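Long-range contacts in cystathionine beta-lyases/cystathionine gamma-synthases (Corynebacterium glutamicum, PDB 5X5H), which probably catalyses the pyridoxal-phosphate-dependent condensation of O-succinyl-L-homoserine with L-cysteine to L,L-cystathionine and succinate, a step of methionine biosynthesis: residues 155-160 with 282-287; 186-191 with 296-301; 307-312 with 360-365; 325-330 with 338-343. All coordinates share one frame; numbering follows the deposited sequence.

Interaction 1: 155-160 with 282-287; sequences PALGIT and LYPGLK
L157 and I159 press against P284 in the tighter part of this apolar contact. CD1 of I159 lies 4.0 Å from CB of P284 and is almost as near to CG, the two side chains crossing at about a right angle. L157 covers the other end of the same pyrrolidine: its CD1 sits 4.1 Å from CD of P284. That methyl also comes within 3.4 Å of O of L282, the shortest approach between the segments. With CG anti to the carbonyl carbon (chi1 -46°), the L157 side chain extends toward the 282-284 backbone. The side formed by A156 and L282, both partly exposed, is looser. There the methyls A156 CB and L282 CD1 stand 4.3 Å apart. Polar ties run to neighbouring parts of the chain instead, L157 O accepting from H289 and P284 O pairing with H292. P284 occupies the second position of a type I beta turn, Y283 to L286, closed by L286 N to Y283 O at 3.1 Å. The contact joins the loop following N154, a cofactor-binding residue, to the turn after strand 278-282, an arrangement belonging to the interface between the large PLP-binding and C-terminal domains of fold-type I enzymes.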
loop_
_atom_site.group_PDB
_atom_site.type_symbol
_atom_site.label_atom_id
_atom_site.label_comp_id
_atom_site.label_asym_id
_atom_site.label_seq_id
_atom_site.Cartn_x
_atom_site.Cartn_y
_atom_site.Cartn_z
ATOM N N PRO A 155 -21.219 17.034 18.918
ATOM C CA PRO A 155 -21.188 15.766 19.675
ATOM C C PRO A 155 -22.502 15.480 20.404
ATOM O O PRO A 155 -22.600 14.370 21.022
ATOM C CB PRO A 155 -20.126 15.996 20.653
ATOM C CG PRO A 155 -20.353 17.480 21.077
ATOM C CD PRO A 155 -20.798 18.157 19.824
ATOM N N ALA A 156 -23.474 16.384 20.478
ATOM C CA ALA A 156 -24.624 16.182 21.359
ATOM C C ALA A 156 -25.689 15.303 20.886
ATOM O O ALA A 156 -26.693 15.032 21.591
ATOM C CB ALA A 156 -25.175 17.582 21.767
ATOM N N LEU A 157 -25.588 14.800 19.655
ATOM C CA LEU A 157 -26.550 13.887 19.100
ATOM C C LEU A 157 -27.940 14.442 18.999
ATOM O O LEU A 157 -28.928 13.733 19.026
ATOM C CB LEU A 157 -26.501 12.521 19.780
ATOM C CG LEU A 157 -25.099 11.987 19.957
ATOM C CD1 LEU A 157 -25.010 10.728 20.751
ATOM C CD2 LEU A 157 -24.353 11.663 18.629
ATOM N N GLY A 158 -28.001 15.755 18.703
ATOM C CA GLY A 158 -29.275 16.370 18.404
ATOM C C GLY A 158 -29.901 15.887 17.136
ATOM O O GLY A 158 -29.159 15.524 16.162
ATOM N N ILE A 159 -31.201 15.842 17.010
ATOM C CA ILE A 159 -31.897 15.247 15.922
ATOM C C ILE A 159 -32.726 16.255 15.120
ATOM O O ILE A 159 -33.480 17.056 15.746
ATOM C CB ILE A 159 -32.856 14.106 16.363
ATOM C CG1 ILE A 159 -32.138 13.072 17.220
ATOM C CG2 ILE A 159 -33.709 13.514 15.242
ATOM C CD1 ILE A 159 -31.031 12.339 16.427
ATOM N N THR A 160 -32.631 16.283 13.824
ATOM C CA THR A 160 -33.421 17.138 12.966
ATOM C C THR A 160 -34.325 16.321 12.150
ATOM O O THR A 160 -33.906 15.285 11.559
ATOM C CB THR A 160 -32.469 17.906 12.027
ATOM O OG1 THR A 160 -31.689 18.804 12.796
ATOM C CG2 THR A 160 -33.198 18.775 11.013
ATOM N N LEU A 282 -26.768 11.260 26.480
ATOM C CA LEU A 282 -27.195 11.661 25.215
ATOM C C LEU A 282 -27.033 10.463 24.263
ATOM O O LEU A 282 -25.912 10.089 23.933
ATOM C CB LEU A 282 -26.362 12.877 24.701
ATOM C CG LEU A 282 -26.541 14.129 25.576
ATOM C CD1 LEU A 282 -25.469 15.135 25.288
ATOM C CD2 LEU A 282 -27.886 14.681 25.447
ATOM N N TYR A 283 -28.144 9.906 23.892
ATOM C CA TYR A 283 -28.170 8.746 22.960
ATOM C C TYR A 283 -29.509 8.772 22.283
ATOM O O TYR A 283 -30.561 8.720 22.983
ATOM C CB TYR A 283 -27.940 7.424 23.684
ATOM C CG TYR A 283 -27.854 6.207 22.702
ATOM C CD1 TYR A 283 -26.804 6.143 21.767
ATOM C CD2 TYR A 283 -28.831 5.229 22.621
ATOM C CE1 TYR A 283 -26.765 5.159 20.866
ATOM C CE2 TYR A 283 -28.742 4.222 21.679
ATOM C CZ TYR A 283 -27.715 4.218 20.802
ATOM O OH TYR A 283 -27.670 3.262 19.811
ATOM N N PRO A 284 -29.645 8.792 20.952
ATOM C CA PRO A 284 -30.907 8.941 20.297
ATOM C C PRO A 284 -31.966 7.884 20.607
ATOM O O PRO A 284 -33.198 8.131 20.420
ATOM C CB PRO A 284 -30.559 9.074 18.770
ATOM C CG PRO A 284 -29.173 9.511 18.806
ATOM C CD PRO A 284 -28.536 8.846 19.949
ATOM N N GLY A 285 -31.566 6.695 21.002
ATOM C CA GLY A 285 -32.503 5.641 21.314
ATOM C C GLY A 285 -33.139 5.737 22.677
ATOM O O GLY A 285 -34.112 4.992 22.855
ATOM N N LEU A 286 -32.744 6.647 23.505
ATOM C CA LEU A 286 -33.401 6.824 24.834
ATOM C C LEU A 286 -34.696 7.601 24.624
ATOM O O LEU A 286 -34.764 8.614 23.910
ATOM C CB LEU A 286 -32.473 7.446 25.821
ATOM C CG LEU A 286 -31.148 6.736 25.984
ATOM C CD1 LEU A 286 -30.280 7.446 26.963
ATOM C CD2 LEU A 286 -31.288 5.275 26.373
ATOM N N LYS A 287 -35.765 7.133 25.322
ATOM C CA LYS A 287 -37.064 7.804 25.167
ATOM C C LYS A 287 -37.089 9.321 25.464
ATOM O O LYS A 287 -37.837 10.039 24.737
ATOM C CB LYS A 287 -38.147 7.132 26.046
ATOM C CG LYS A 287 -38.433 5.726 25.612
ATOM C CD LYS A 287 -39.691 5.179 26.385
ATOM C CE LYS A 287 -39.921 3.690 26.258
ATOM N NZ LYS A 287 -40.340 3.326 24.898
#

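Interaction 2: 186-191 with 296-301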
loop_
_atom_site.group_PDB
_atom_site.type_symbol
_atom_site.label_atom_id
_atom_site.label_comp_id
_atom_site.label_asym_id
_atom_site.label_seq_id
_atom_site.Cartn_x
_atom_site.Cartn_y
_atom_site.Cartn_z
ATOM N N TYR A 186 -26.197 3.022 6.285
ATOM C CA TYR A 186 -26.869 1.834 6.811
ATOM C C TYR A 186 -28.032 2.197 7.716
ATOM O O TYR A 186 -29.023 1.492 7.792
ATOM C CB TYR A 186 -25.887 0.991 7.595
ATOM C CG TYR A 186 -26.466 -0.308 8.110
ATOM C CD1 TYR A 186 -27.001 -1.219 7.198
ATOM C CD2 TYR A 186 -26.474 -0.629 9.432
ATOM C CE1 TYR A 186 -27.499 -2.451 7.646
ATOM C CE2 TYR A 186 -26.979 -1.814 9.880
ATOM C CZ TYR A 186 -27.422 -2.723 8.971
ATOM O OH TYR A 186 -27.947 -3.961 9.471
ATOM N N LEU A 187 -27.927 3.351 8.401
ATOM C CA LEU A 187 -28.996 3.754 9.378
ATOM C C LEU A 187 -29.902 4.805 8.839
ATOM O O LEU A 187 -31.055 4.936 9.339
ATOM C CB LEU A 187 -28.385 4.190 10.697
ATOM C CG LEU A 187 -27.479 3.125 11.371
ATOM C CD1 LEU A 187 -27.017 3.707 12.728
ATOM C CD2 LEU A 187 -28.181 1.812 11.548
ATOM N N GLN A 188 -29.496 5.604 7.887
ATOM C CA GLN A 188 -30.304 6.736 7.491
ATOM C C GLN A 188 -29.990 7.159 6.059
ATOM O O GLN A 188 -28.816 7.116 5.640
ATOM C CB GLN A 188 -29.986 7.915 8.393
ATOM C CG GLN A 188 -30.772 9.226 8.190
ATOM C CD GLN A 188 -30.483 10.246 9.308
ATOM O OE1 GLN A 188 -31.323 10.405 10.243
ATOM N NE2 GLN A 188 -29.334 10.856 9.311
ATOM N N GLN A 189 -31.013 7.458 5.237
ATOM C CA GLN A 189 -30.831 7.771 3.841
ATOM C C GLN A 189 -31.528 9.103 3.539
ATOM O O GLN A 189 -32.675 9.128 3.083
ATOM C CB GLN A 189 -31.304 6.621 2.939
ATOM C CG GLN A 189 -30.566 5.327 3.152
ATOM C CD GLN A 189 -31.142 4.168 2.420
ATOM O OE1 GLN A 189 -32.332 3.873 2.586
ATOM N NE2 GLN A 189 -30.309 3.420 1.694
ATOM N N PRO A 190 -30.852 10.199 3.832
ATOM C CA PRO A 190 -31.509 11.533 3.690
ATOM C C PRO A 190 -32.040 11.848 2.334
ATOM O O PRO A 190 -32.998 12.643 2.225
ATOM C CB PRO A 190 -30.444 12.519 4.124
ATOM C CG PRO A 190 -29.546 11.696 4.982
ATOM C CD PRO A 190 -29.528 10.280 4.407
ATOM N N LEU A 191 -31.483 11.349 1.251
ATOM C CA LEU A 191 -32.072 11.646 -0.081
ATOM C C LEU A 191 -33.479 11.151 -0.165
ATOM O O LEU A 191 -34.275 11.803 -0.848
ATOM C CB LEU A 191 -31.215 11.117 -1.222
ATOM C CG LEU A 191 -29.799 11.584 -1.346
ATOM C CD1 LEU A 191 -29.096 10.759 -2.432
ATOM C CD2 LEU A 191 -29.685 13.068 -1.500
ATOM N N ALA A 296 -36.538 7.766 15.597
ATOM C CA ALA A 296 -37.045 6.436 15.396
ATOM C C ALA A 296 -37.766 6.371 14.058
ATOM O O ALA A 296 -37.789 5.293 13.534
ATOM C CB ALA A 296 -37.984 6.139 16.574
ATOM N N LYS A 297 -38.282 7.468 13.525
ATOM C CA LYS A 297 -38.910 7.436 12.191
ATOM C C LYS A 297 -37.921 7.427 11.067
ATOM O O LYS A 297 -38.186 6.781 10.062
ATOM C CB LYS A 297 -39.997 8.475 11.963
ATOM C CG LYS A 297 -39.658 9.908 12.093
ATOM C CD LYS A 297 -40.851 10.787 11.640
ATOM C CE LYS A 297 -40.404 12.198 11.309
ATOM N NZ LYS A 297 -41.434 13.226 11.673
ATOM N N GLN A 298 -36.778 8.078 11.232
ATOM C CA GLN A 298 -35.908 8.293 10.082
ATOM C C GLN A 298 -34.633 7.453 10.200
ATOM O O GLN A 298 -33.885 7.422 9.187
ATOM C CB GLN A 298 -35.592 9.760 9.900
ATOM C CG GLN A 298 -34.788 10.447 10.902
ATOM C CD GLN A 298 -34.665 11.970 10.742
ATOM O OE1 GLN A 298 -35.454 12.639 10.012
ATOM N NE2 GLN A 298 -33.741 12.520 11.473
ATOM N N MET A 299 -34.329 6.789 11.321
ATOM C CA MET A 299 -33.119 6.012 11.507
ATOM C C MET A 299 -33.509 4.542 11.735
ATOM O O MET A 299 -34.456 4.240 12.543
ATOM C CB MET A 299 -32.341 6.455 12.684
ATOM C CG MET A 299 -31.891 7.929 12.683
ATOM S SD MET A 299 -30.915 8.450 14.079
ATOM C CE MET A 299 -29.381 7.517 13.736
ATOM N N LYS A 300 -32.794 3.569 11.131
ATOM C CA LYS A 300 -33.031 2.192 11.332
ATOM C C LYS A 300 -32.660 1.730 12.723
ATOM O O LYS A 300 -33.350 0.874 13.316
ATOM C CB LYS A 300 -32.208 1.367 10.322
ATOM C CG LYS A 300 -32.324 -0.147 10.361
ATOM C CD LYS A 300 -31.375 -0.894 9.409
ATOM C CE LYS A 300 -31.911 -2.322 9.288
ATOM N NZ LYS A 300 -30.896 -3.122 8.568
ATOM N N ARG A 301 -31.570 2.289 13.246
ATOM C CA ARG A 301 -31.099 2.072 14.595
ATOM C C ARG A 301 -30.509 3.414 15.030
ATOM O O ARG A 301 -30.394 4.321 14.271
ATOM C CB ARG A 301 -30.082 0.940 14.736
ATOM C CG ARG A 301 -30.667 -0.344 14.146
ATOM C CD ARG A 301 -29.958 -1.590 14.490
ATOM N NE ARG A 301 -29.906 -1.788 15.951
ATOM C CZ ARG A 301 -29.090 -2.618 16.502
ATOM N NH1 ARG A 301 -28.283 -3.363 15.806
ATOM N NH2 ARG A 301 -29.079 -2.698 17.809
HETATM O O HOH W 1 -31.147 11.439 12.678
HETATM O O HOH W 2 -33.613 7.308 6.471
#
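L187 O receives the direct backbone hydrogen bond of this contact, from K300 N at 2.8 Å. The N-H is well aimed (158°) and reaches a lone pair in the carbonyl plane. CA of M299, the first residue to leave helix 292-298, makes a CA-H...O contact of 3.2 Å with L187 O as well, so the oxygen is met by two successive residues.

Two waters extend the polar seam. One donates to OE1 of Q188 and accepts from NE2 of Q298, bridging side chains that run side by side in the same direction while their amide planes stand 87° apart. The other accepts from N of Q189 and donates to O of Q298 at 2.7 Å. Both glutamines have further partners: Q188 NE2 bonds N180 and T151, and Q298 NE2 bonds T160.

At the exposed edge, K300 stretches fully, CG anti to the backbone N (chi1 -180°), laying CD over one face of the Y186 ring. Its NZ gives only a weak hydrogen bond to Y186 OH at 3.2 Å; the stronger partner of that hydroxyl is D259 of helix 254-273.

Apolar packing is concentrated on L187, whose CD2 lies 3.8 Å from CB of R301. The guanidinium of R301 turns to D259, D263 and E266 in salt bridges. R301 O is buried here without a hydrogen-bonding partner.

A backbone bond flanked by water bridges thus ties helix 184-187 of the PLP-binding domain, and the segment running on to L191 of a magnesium site with E71, to the residues just after helix 292-298. The three acidic residues probably offset the positive charge of R301.

Interaction 3: 307-312 with 360-365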
loop_
_atom_site.group_PDB
_atom_site.type_symbol
_atom_site.label_atom_id
_atom_site.label_comp_id
_atom_site.label_asym_id
_atom_site.label_seq_id
_atom_site.Cartn_x
_atom_site.Cartn_y
_atom_site.Cartn_z
ATOM N N SER A 307 -22.887 10.504 24.060
ATOM C CA SER A 307 -22.265 11.544 24.860
ATOM C C SER A 307 -22.832 11.552 26.263
ATOM O O SER A 307 -23.958 11.112 26.445
ATOM C CB SER A 307 -22.380 12.909 24.202
ATOM O OG SER A 307 -21.456 12.964 23.066
ATOM N N VAL A 308 -22.030 11.980 27.167
ATOM C CA VAL A 308 -22.336 11.845 28.626
ATOM C C VAL A 308 -21.935 13.165 29.255
ATOM O O VAL A 308 -20.834 13.609 29.073
ATOM C CB VAL A 308 -21.536 10.736 29.201
ATOM C CG1 VAL A 308 -21.918 10.484 30.666
ATOM C CG2 VAL A 308 -21.702 9.431 28.399
ATOM N N ARG A 309 -22.827 13.682 30.107
ATOM C CA ARG A 309 -22.503 14.844 30.943
ATOM C C ARG A 309 -22.388 14.406 32.367
ATOM O O ARG A 309 -23.286 13.739 32.861
ATOM C CB ARG A 309 -23.541 15.922 30.773
ATOM C CG ARG A 309 -23.678 16.505 29.370
ATOM C CD ARG A 309 -24.570 17.696 29.116
ATOM N NE ARG A 309 -24.082 18.797 29.933
ATOM C CZ ARG A 309 -24.725 19.924 30.153
ATOM N NH1 ARG A 309 -25.793 20.195 29.476
ATOM N NH2 ARG A 309 -24.154 20.778 30.992
ATOM N N PHE A 310 -21.289 14.766 33.048
ATOM C CA PHE A 310 -20.926 14.336 34.346
ATOM C C PHE A 310 -21.392 15.338 35.470
ATOM O O PHE A 310 -21.187 16.523 35.334
ATOM C CB PHE A 310 -19.448 14.149 34.436
ATOM C CG PHE A 310 -18.987 12.895 33.750
ATOM C CD1 PHE A 310 -18.722 12.859 32.421
ATOM C CD2 PHE A 310 -18.900 11.727 34.456
ATOM C CE1 PHE A 310 -18.422 11.641 31.765
ATOM C CE2 PHE A 310 -18.537 10.526 33.808
ATOM C CZ PHE A 310 -18.235 10.513 32.442
ATOM N N ALA A 311 -21.996 14.739 36.472
ATOM C CA ALA A 311 -22.489 15.539 37.630
ATOM C C ALA A 311 -21.359 16.280 38.271
ATOM O O ALA A 311 -21.562 17.413 38.761
ATOM C CB ALA A 311 -23.129 14.555 38.598
ATOM N N GLY A 312 -20.171 15.736 38.274
ATOM C CA GLY A 312 -18.996 16.426 38.868
ATOM C C GLY A 312 -18.268 17.382 37.995
ATOM O O GLY A 312 -17.122 17.803 38.298
ATOM N N ARG A 360 -18.394 21.845 29.158
ATOM C CA ARG A 360 -17.163 21.279 29.635
ATOM C C ARG A 360 -17.279 20.022 30.474
ATOM O O ARG A 360 -16.292 19.322 30.770
ATOM C CB ARG A 360 -16.394 22.373 30.438
ATOM C CG ARG A 360 -15.961 23.546 29.538
ATOM C CD ARG A 360 -15.041 24.435 30.390
ATOM N NE ARG A 360 -16.004 25.183 31.159
ATOM C CZ ARG A 360 -16.309 25.146 32.458
ATOM N NH1 ARG A 360 -17.308 25.951 32.857
ATOM N NH2 ARG A 360 -15.727 24.341 33.348
ATOM N N ASP A 361 -18.522 19.656 30.856
ATOM C CA ASP A 361 -18.740 18.480 31.568
ATOM C C ASP A 361 -19.061 17.236 30.663
ATOM O O ASP A 361 -19.392 16.196 31.213
ATOM C CB ASP A 361 -19.940 18.658 32.552
ATOM C CG ASP A 361 -21.207 18.939 31.949
ATOM O OD1 ASP A 361 -21.435 18.799 30.770
ATOM O OD2 ASP A 361 -22.229 19.415 32.692
ATOM N N LEU A 362 -18.893 17.439 29.354
ATOM C CA LEU A 362 -19.367 16.482 28.311
ATOM C C LEU A 362 -18.209 15.642 27.772
ATOM O O LEU A 362 -17.148 16.174 27.465
ATOM C CB LEU A 362 -20.130 17.144 27.233
ATOM C CG LEU A 362 -20.823 16.219 26.203
ATOM C CD1 LEU A 362 -22.008 16.807 25.615
ATOM C CD2 LEU A 362 -19.796 15.891 25.071
ATOM N N VAL A 363 -18.425 14.322 27.759
ATOM C CA VAL A 363 -17.503 13.350 27.093
ATOM C C VAL A 363 -18.257 12.678 25.987
ATOM O O VAL A 363 -19.418 12.325 26.118
ATOM C CB VAL A 363 -17.011 12.313 28.087
ATOM C CG1 VAL A 363 -16.207 11.164 27.400
ATOM C CG2 VAL A 363 -16.136 12.984 29.147
ATOM N N ARG A 364 -17.570 12.563 24.801
ATOM C CA ARG A 364 -18.151 11.924 23.628
ATOM C C ARG A 364 -17.452 10.585 23.482
ATOM O O ARG A 364 -16.212 10.482 23.543
ATOM C CB ARG A 364 -17.937 12.732 22.392
ATOM C CG ARG A 364 -18.575 12.187 21.115
ATOM C CD ARG A 364 -18.127 12.878 19.843
ATOM N NE ARG A 364 -16.831 12.369 19.478
ATOM C CZ ARG A 364 -16.055 12.949 18.585
ATOM N NH1 ARG A 364 -16.466 13.948 17.889
ATOM N NH2 ARG A 364 -14.934 12.436 18.277
ATOM N N ILE A 365 -18.287 9.532 23.365
ATOM C CA ILE A 365 -17.763 8.176 23.263
ATOM C C ILE A 365 -18.189 7.555 21.973
ATOM O O ILE A 365 -19.357 7.567 21.589
ATOM C CB ILE A 365 -18.254 7.246 24.400
ATOM C CG1 ILE A 365 -18.025 7.959 25.785
ATOM C CG2 ILE A 365 -17.545 5.943 24.371
ATOM C CD1 ILE A 365 -18.691 7.153 26.914
#
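R309 and D361 are brought together by two torsions: D361 CG stands between its backbone N and carbonyl carbon (chi1 62°), and the R309 chain bends at chi3. The guanidinium thereby meets the carboxylate side-on, as a two-nitrogen salt bridge at the end of an antiparallel strand pair, 307-310 with 362-365, in the C-terminal domain sheet. NE reaches the syn lone pair of OD1 at 2.8 Å and NH2 reaches OD2 at 2.9 Å; the planes of the two groups are nevertheless 47° apart, so the bridge is twisted.

The strand directions differ by 156°. V308 and V363 form the hydrogen-bonded pair, joined by V308 N to V363 O and V363 N to V308 O, each 2.8 Å. S307-R364 and R309-L362 are the non-hydrogen-bonded pairs. Beyond the last of these, F310 N bonds D361 O at 3.0 Å, so D361 holds the opposite strand through both its backbone and its side chain.

S307, R309, L362 and R364 share one face of the sheet. There S307 OG approaches CG of R364, but its stronger partner is P155 O. R364 continues to N154 of the cofactor pocket and to E341, and probably helps to position N154. On the face of V308 and V363, V363 and F310 pack against helix 313-323, and the F310 ring also meets F320. V308 CG2 lies 4.1 Å from CD1 of I365, and the F310 ring, with the carbonyl oxygen of D361 at its edge, brings CE1 to 3.7 Å from CG2 of V363.

Interaction 4: 325-330 with 338-343; sequences KLICLA and SLLEHP
S338 O is gripped by C328 N at 3.0 Å, through an almost straight N-H (174°), and by a water that donates to it at 2.8 Å and also to L326 O. This opens a short parallel strand pair, 328-329 with 339-341, in the mixed sheet of the C-terminal domain. Strand 328-329 is outermost within this chain, and the L329 backbone hydrogen-bonds to the second subunit. C328 O then accepts from L340 N at 2.9 Å, the donor lying above the carbonyl plane, not on a lone pair. L340 O in turn accepts from A330 N at 3.1 Å. The bonds thus pass back and forth between the strands, pairing C328 with L339 and L329 with L340.

L340 and I327 carry much of the apolar packing. L340 CG sits between the backbone N and the carbonyl carbon (chi1 76°), which turns CD2 toward the 327-328 backbone, 3.7 Å from CG2 of I327. The other branch of I327, CG1, touches CB of S338, and the hydroxyl of S338 bonds E370 and G368 N. L340 also packs on V363, I365 and F320, while I327 meets V379 of helix 372-384.

L339 extends to the other face, one methyl, CD2, serving both C328 CB and A330 CB. Neighbouring subunits pack here: I28 of the third subunit on C328 and L339, T37 of the second subunit on A330 and L339, and A42 of the second subunit on L329. E341 lies near the cofactor-binding N154 and directs its carboxylate to R364 and T347, while its CB stays 3.6 Å from O of A330.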
loop_
_atom_site.group_PDB
_atom_site.type_symbol
_atom_site.label_atom_id
_atom_site.label_comp_id
_atom_site.label_asym_id
_atom_site.label_seq_id
_atom_site.Cartn_x
_atom_site.Cartn_y
_atom_site.Cartn_z
ATOM N N LYS A 325 -9.310 2.043 30.291
ATOM C CA LYS A 325 -8.174 1.278 29.891
ATOM C C LYS A 325 -8.365 0.485 28.610
ATOM O O LYS A 325 -7.392 -0.109 28.151
ATOM C CB LYS A 325 -7.839 0.304 30.990
ATOM C CG LYS A 325 -7.430 0.992 32.289
ATOM C CD LYS A 325 -6.992 -0.008 33.327
ATOM C CE LYS A 325 -5.822 -0.908 32.895
ATOM N NZ LYS A 325 -4.555 -0.166 32.546
ATOM N N LEU A 326 -9.585 0.384 28.114
ATOM C CA LEU A 326 -9.846 -0.270 26.806
ATOM C C LEU A 326 -10.251 0.764 25.819
ATOM O O LEU A 326 -9.709 0.819 24.707
ATOM C CB LEU A 326 -10.926 -1.328 27.023
ATOM C CG LEU A 326 -11.395 -2.045 25.786
ATOM C CD1 LEU A 326 -10.246 -2.713 25.073
ATOM C CD2 LEU A 326 -12.388 -3.115 26.247
ATOM N N ILE A 327 -11.191 1.636 26.180
ATOM C CA ILE A 327 -11.578 2.770 25.394
ATOM C C ILE A 327 -10.451 3.766 25.380
ATOM O O ILE A 327 -9.971 4.159 26.476
ATOM C CB ILE A 327 -12.866 3.422 25.900
ATOM C CG1 ILE A 327 -13.995 2.365 26.041
ATOM C CG2 ILE A 327 -13.406 4.529 25.021
ATOM C CD1 ILE A 327 -15.233 2.881 26.741
ATOM N N CYS A 328 -10.001 4.176 24.204
ATOM C CA CYS A 328 -8.838 5.031 24.124
ATOM C C CYS A 328 -9.196 6.477 23.961
ATOM O O CYS A 328 -9.978 6.899 23.161
ATOM C CB CYS A 328 -8.046 4.562 22.893
ATOM S SG CYS A 328 -6.397 5.356 22.704
ATOM N N LEU A 329 -8.434 7.310 24.708
ATOM C CA LEU A 329 -8.470 8.801 24.597
ATOM C C LEU A 329 -7.799 9.267 23.309
ATOM O O LEU A 329 -6.576 9.227 23.201
ATOM C CB LEU A 329 -7.817 9.414 25.815
ATOM C CG LEU A 329 -8.005 10.918 25.801
ATOM C CD1 LEU A 329 -9.370 11.495 25.886
ATOM C CD2 LEU A 329 -7.210 11.502 27.012
ATOM N N ALA A 330 -8.626 9.702 22.400
ATOM C CA ALA A 330 -8.173 10.128 21.077
ATOM C C ALA A 330 -9.260 10.811 20.369
ATOM O O ALA A 330 -10.475 10.590 20.655
ATOM C CB ALA A 330 -7.725 8.869 20.255
ATOM N N SER A 338 -12.953 1.252 20.222
ATOM C CA SER A 338 -13.674 2.313 20.996
ATOM C C SER A 338 -12.730 3.472 21.375
ATOM O O SER A 338 -11.603 3.290 21.768
ATOM C CB SER A 338 -14.173 1.675 22.312
ATOM O OG SER A 338 -15.228 0.740 22.067
ATOM N N LEU A 339 -13.313 4.663 21.233
ATOM C CA LEU A 339 -12.588 5.913 21.525
ATOM C C LEU A 339 -13.441 6.793 22.401
ATOM O O LEU A 339 -14.647 6.747 22.344
ATOM C CB LEU A 339 -12.211 6.649 20.221
ATOM C CG LEU A 339 -11.406 5.925 19.146
ATOM C CD1 LEU A 339 -11.234 6.919 17.949
ATOM C CD2 LEU A 339 -10.090 5.467 19.669
ATOM N N LEU A 340 -12.752 7.686 23.115
ATOM C CA LEU A 340 -13.491 8.768 23.788
ATOM C C LEU A 340 -12.679 10.091 23.765
ATOM O O LEU A 340 -11.482 10.046 23.580
ATOM C CB LEU A 340 -13.975 8.434 25.216
ATOM C CG LEU A 340 -12.924 8.457 26.310
ATOM C CD1 LEU A 340 -13.618 8.030 27.628
ATOM C CD2 LEU A 340 -11.722 7.651 26.226
ATOM N N GLU A 341 -13.411 11.182 23.934
ATOM C CA GLU A 341 -12.738 12.496 23.934
ATOM C C GLU A 341 -13.569 13.479 24.725
ATOM O O GLU A 341 -14.680 13.229 25.099
ATOM C CB GLU A 341 -12.507 12.979 22.520
ATOM C CG GLU A 341 -13.784 13.290 21.758
ATOM C CD GLU A 341 -13.892 14.662 21.113
ATOM O OE1 GLU A 341 -13.010 15.457 21.222
ATOM O OE2 GLU A 341 -14.905 14.911 20.420
ATOM N N HIS A 342 -12.944 14.587 25.027
ATOM C CA HIS A 342 -13.560 15.770 25.736
ATOM C C HIS A 342 -13.807 16.912 24.712
ATOM O O HIS A 342 -12.795 17.633 24.359
ATOM C CB HIS A 342 -12.613 16.143 26.773
ATOM C CG HIS A 342 -13.106 17.259 27.661
ATOM N ND1 HIS A 342 -12.441 18.480 27.776
ATOM C CD2 HIS A 342 -14.186 17.294 28.496
ATOM C CE1 HIS A 342 -13.118 19.220 28.657
ATOM N NE2 HIS A 342 -14.193 18.542 29.087
ATOM N N PRO A 343 -14.904 17.073 24.030
ATOM C CA PRO A 343 -15.029 18.037 22.864
ATOM C C PRO A 343 -14.669 19.444 23.131
ATOM O O PRO A 343 -14.051 20.065 22.258
ATOM C CB PRO A 343 -16.445 17.858 22.324
ATOM C CG PRO A 343 -16.840 16.495 22.834
ATOM C CD PRO A 343 -16.105 16.255 24.112
HETATM O O HOH W 3 -9.602 1.389 21.986
#

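How the interactions relate
The four contacts run from the large PLP-binding domain to the smaller C-terminal one. Interaction 2, first to open along the chain after interaction 1, alternates its segments with those of interaction 1; the two touch, their centres 13 Å apart. Interactions 3 and 4 follow later, 4 lying between the two segments of 3, with centres 12 Å apart on one mixed sheet where strands 362-366 and 339-341 are neighbours. Interaction 1 connects the two groups, touching 3 through L282-S307 and 4 through P155-P343. Interactions 2 and 4 do not touch, their centres lying 26 Å apart. Interactions 1 and 2 join the two domains, whereas 3 and 4 build the sheet of the smaller one.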